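Choloylglycine hydrolase (Clostridium perfringens, PDB 2BJF) hydrolyses the amide bond of glycine- and taurine-conjugated bile salts, releasing free bile acid and amino acid, and also acts as a bile acid amine N-acyltransferase. Local coordinates at residues Tyr291-Asn297 against Lys318-Ser324. Residues are numbered along the deposited sequence; the frame is centred on the assembly and turned at random.
Sequences YNTYENN and KYNKTLS
Thr293 OG1 donates to Asn320 O (2.8 Å) and, with chi1 at 64° (p), accepts from Asn296 N (3.0 Å), an ST motif in the turn that ends strand 288-293. Thr293 N to Asn296 O (2.9 Å) closes that turn; Tyr294 and Glu295 have helical phi/psi, and the chain is extended again at Asn296. Asn320 N donates to Tyr291 OH (2.9 Å) near the plane of the ring. Asn296, chi1 180°, faces the irregular segment 318-324: its OD1 accepts from Ser324 N (3.0 Å) and its ND2 makes a weak hydrogen bond to Asn320 OD1 (2.9 Å), which also takes Thr322 N (3.2 Å) in an Asx turn. The backbones come closest at Asn296-Leu323 (CA-CA 4.0 Å) and Glu295-Lys321 (4.9 Å). At the exposed margin Glu295 OE2 forms a long salt bridge with Lys321 NZ (3.5 Å). One water joins Glu295 OE1 (2.9 Å) to Tyr319 OH (2.7 Å); another joins Asn297 OD1 (2.7 Å) to Ser324 O (2.8 Å), while Ser324 OG bonds Gln298. Packing completes the contact: Thr293 CG2 sits over a face of the Tyr319 ring (CG2-CZ 3.4 Å), and Tyr291 CE1 is 4.2 Å from Tyr319 CD1. Met57 of strand 54-61 touches both tyrosines; Leu323 and Asn297 pack on Ile250 of a second subunit. Segment 318-324, leaving one sheet of this Ntn-hydrolase fold, is thus fastened to the end of strand 288-293, in the other sheet, and the turn after it: side chains, not strand pairing, meet the backbone polar groups of Asn320 and Ser324.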
loop_
_atom_site.group_PDB
_atom_site.type_symbol
_atom_site.label_atom_id
_atom_site.label_comp_id
_atom_site.label_asym_id
_atom_site.label_seq_id
_atom_site.Cartn_x
_atom_site.Cartn_y
_atom_site.Cartn_z
ATOM N N TYR A 291 -18.811 -16.989 22.343
ATOM C CA TYR A 291 -19.100 -16.239 21.122
ATOM C C TYR A 291 -19.808 -14.921 21.406
ATOM O O TYR A 291 -20.487 -14.770 22.422
ATOM C CB TYR A 291 -19.935 -17.082 20.141
ATOM C CG TYR A 291 -21.419 -17.073 20.437
ATOM C CD1 TYR A 291 -22.294 -16.295 19.680
ATOM C CD2 TYR A 291 -21.946 -17.833 21.482
ATOM C CE1 TYR A 291 -23.657 -16.272 19.956
ATOM C CE2 TYR A 291 -23.308 -17.816 21.765
ATOM C CZ TYR A 291 -24.156 -17.034 20.998
ATOM O OH TYR A 291 -25.504 -17.017 21.272
ATOM N N ASN A 292 -19.628 -13.968 20.499
ATOM C CA ASN A 292 -20.500 -12.801 20.433
ATOM C C ASN A 292 -20.983 -12.608 18.997
ATOM O O ASN A 292 -20.589 -13.365 18.105
ATOM C CB ASN A 292 -19.828 -11.546 21.014
ATOM C CG ASN A 292 -18.619 -11.077 20.211
ATOM O OD1 ASN A 292 -18.312 -11.598 19.136
ATOM N ND2 ASN A 292 -17.925 -10.074 20.741
ATOM N N THR A 293 -21.844 -11.619 18.777
ATOM C CA THR A 293 -22.433 -11.405 17.458
ATOM C C THR A 293 -22.313 -9.950 17.021
ATOM O O THR A 293 -21.958 -9.080 17.824
ATOM C CB THR A 293 -23.918 -11.836 17.415
ATOM O OG1 THR A 293 -24.687 -11.016 18.303
ATOM C CG2 THR A 293 -24.070 -13.300 17.815
ATOM N N TYR A 294 -22.618 -9.689 15.751
ATOM C CA TYR A 294 -22.610 -8.324 15.226
ATOM C C TYR A 294 -23.554 -7.426 16.029
ATOM O O TYR A 294 -23.225 -6.275 16.332
ATOM C CB TYR A 294 -22.986 -8.301 13.737
ATOM C CG TYR A 294 -22.596 -7.008 13.058
ATOM C CD1 TYR A 294 -21.362 -6.885 12.422
ATOM C CD2 TYR A 294 -23.447 -5.901 13.073
ATOM C CE1 TYR A 294 -20.984 -5.693 11.809
ATOM C CE2 TYR A 294 -23.078 -4.705 12.464
ATOM C CZ TYR A 294 -21.845 -4.610 11.836
ATOM O OH TYR A 294 -21.468 -3.435 11.231
ATOM N N GLU A 295 -24.713 -7.974 16.383
ATOM C CA GLU A 295 -25.754 -7.241 17.098
ATOM C C GLU A 295 -25.459 -7.107 18.592
ATOM O O GLU A 295 -25.737 -6.066 19.190
ATOM C CB GLU A 295 -27.111 -7.920 16.895
ATOM C CG GLU A 295 -27.630 -7.900 15.455
ATOM C CD GLU A 295 -27.188 -9.101 14.618
ATOM O OE1 GLU A 295 -26.283 -9.862 15.034
ATOM O OE2 GLU A 295 -27.763 -9.283 13.526
ATOM N N ASN A 296 -24.911 -8.166 19.187
ATOM C CA ASN A 296 -24.604 -8.187 20.617
ATOM C C ASN A 296 -23.153 -8.570 20.886
ATOM O O ASN A 296 -22.773 -9.733 20.743
ATOM C CB ASN A 296 -25.546 -9.147 21.357
ATOM C CG ASN A 296 -25.271 -9.210 22.856
ATOM O OD1 ASN A 296 -24.659 -8.310 23.432
ATOM N ND2 ASN A 296 -25.734 -10.280 23.495
ATOM N N ASN A 297 -22.354 -7.590 21.298
ATOM C CA ASN A 297 -20.926 -7.812 21.503
ATOM C C ASN A 297 -20.541 -8.464 22.833
ATOM O O ASN A 297 -19.381 -8.844 23.012
ATOM C CB ASN A 297 -20.128 -6.521 21.271
ATOM C CG ASN A 297 -20.448 -5.435 22.284
ATOM O OD1 ASN A 297 -21.556 -5.364 22.817
ATOM N ND2 ASN A 297 -19.474 -4.571 22.542
ATOM N N LYS A 318 -30.116 -20.786 21.790
ATOM C CA LYS A 318 -30.494 -19.686 20.899
ATOM C C LYS A 318 -29.353 -18.706 20.617
ATOM O O LYS A 318 -28.681 -18.229 21.533
ATOM C CB LYS A 318 -31.713 -18.939 21.457
ATOM C CG LYS A 318 -32.366 -17.979 20.469
ATOM C CD LYS A 318 -33.515 -17.212 21.102
ATOM C CE LYS A 318 -34.046 -16.144 20.155
ATOM N NZ LYS A 318 -35.163 -15.361 20.754
ATOM N N TYR A 319 -29.160 -18.423 19.330
ATOM C CA TYR A 319 -28.190 -17.449 18.835
ATOM C C TYR A 319 -28.551 -16.052 19.349
ATOM O O TYR A 319 -29.633 -15.539 19.063
ATOM C CB TYR A 319 -28.206 -17.493 17.306
ATOM C CG TYR A 319 -27.205 -16.619 16.582
ATOM C CD1 TYR A 319 -25.860 -16.978 16.504
ATOM C CD2 TYR A 319 -27.617 -15.457 15.931
ATOM C CE1 TYR A 319 -24.942 -16.186 15.813
ATOM C CE2 TYR A 319 -26.710 -14.659 15.238
ATOM C CZ TYR A 319 -25.376 -15.032 15.182
ATOM O OH TYR A 319 -24.477 -14.243 14.499
ATOM N N ASN A 320 -27.641 -15.454 20.116
ATOM C CA ASN A 320 -27.912 -14.192 20.808
ATOM C C ASN A 320 -27.580 -12.956 19.972
ATOM O O ASN A 320 -26.415 -12.581 19.844
ATOM C CB ASN A 320 -27.164 -14.152 22.149
ATOM C CG ASN A 320 -27.634 -13.022 23.058
ATOM O OD1 ASN A 320 -27.954 -11.923 22.601
ATOM N ND2 ASN A 320 -27.661 -13.288 24.359
ATOM N N LYS A 321 -28.611 -12.322 19.421
ATOM C CA LYS A 321 -28.435 -11.092 18.644
ATOM C C LYS A 321 -29.202 -9.906 19.242
ATOM O O LYS A 321 -29.688 -9.028 18.522
ATOM C CB LYS A 321 -28.781 -11.317 17.162
ATOM C CG LYS A 321 -30.161 -11.915 16.891
ATOM C CD LYS A 321 -30.340 -12.265 15.413
ATOM C CE LYS A 321 -30.526 -11.019 14.551
ATOM N NZ LYS A 321 -30.530 -11.343 13.098
ATOM N N THR A 322 -29.295 -9.888 20.569
ATOM C CA THR A 322 -29.923 -8.785 21.291
ATOM C C THR A 322 -28.879 -8.150 22.201
ATOM O O THR A 322 -28.394 -8.788 23.138
ATOM C CB THR A 322 -31.139 -9.268 22.114
ATOM O OG1 THR A 322 -32.040 -9.983 21.261
ATOM C CG2 THR A 322 -31.878 -8.087 22.740
ATOM N N LEU A 323 -28.531 -6.897 21.910
ATOM C CA LEU A 323 -27.457 -6.198 22.620
ATOM C C LEU A 323 -27.670 -6.196 24.134
ATOM O O LEU A 323 -28.730 -5.796 24.624
ATOM C CB LEU A 323 -27.289 -4.767 22.086
ATOM C CG LEU A 323 -26.152 -3.900 22.646
ATOM C CD1 LEU A 323 -24.783 -4.528 22.406
ATOM C CD2 LEU A 323 -26.206 -2.498 22.054
ATOM N N SER A 324 -26.655 -6.664 24.857
ATOM C CA SER A 324 -26.692 -6.728 26.314
ATOM C C SER A 324 -25.827 -5.632 26.925
ATOM O O SER A 324 -24.596 -5.658 26.816
ATOM C CB SER A 324 -26.246 -8.106 26.807
ATOM O OG SER A 324 -26.232 -8.167 28.225
HETATM O O HOH W 1 -25.654 -12.082 13.319
HETATM O O HOH W 2 -23.827 -12.270 21.465
HETATM O O HOH W 3 -22.298 -5.054 25.399
#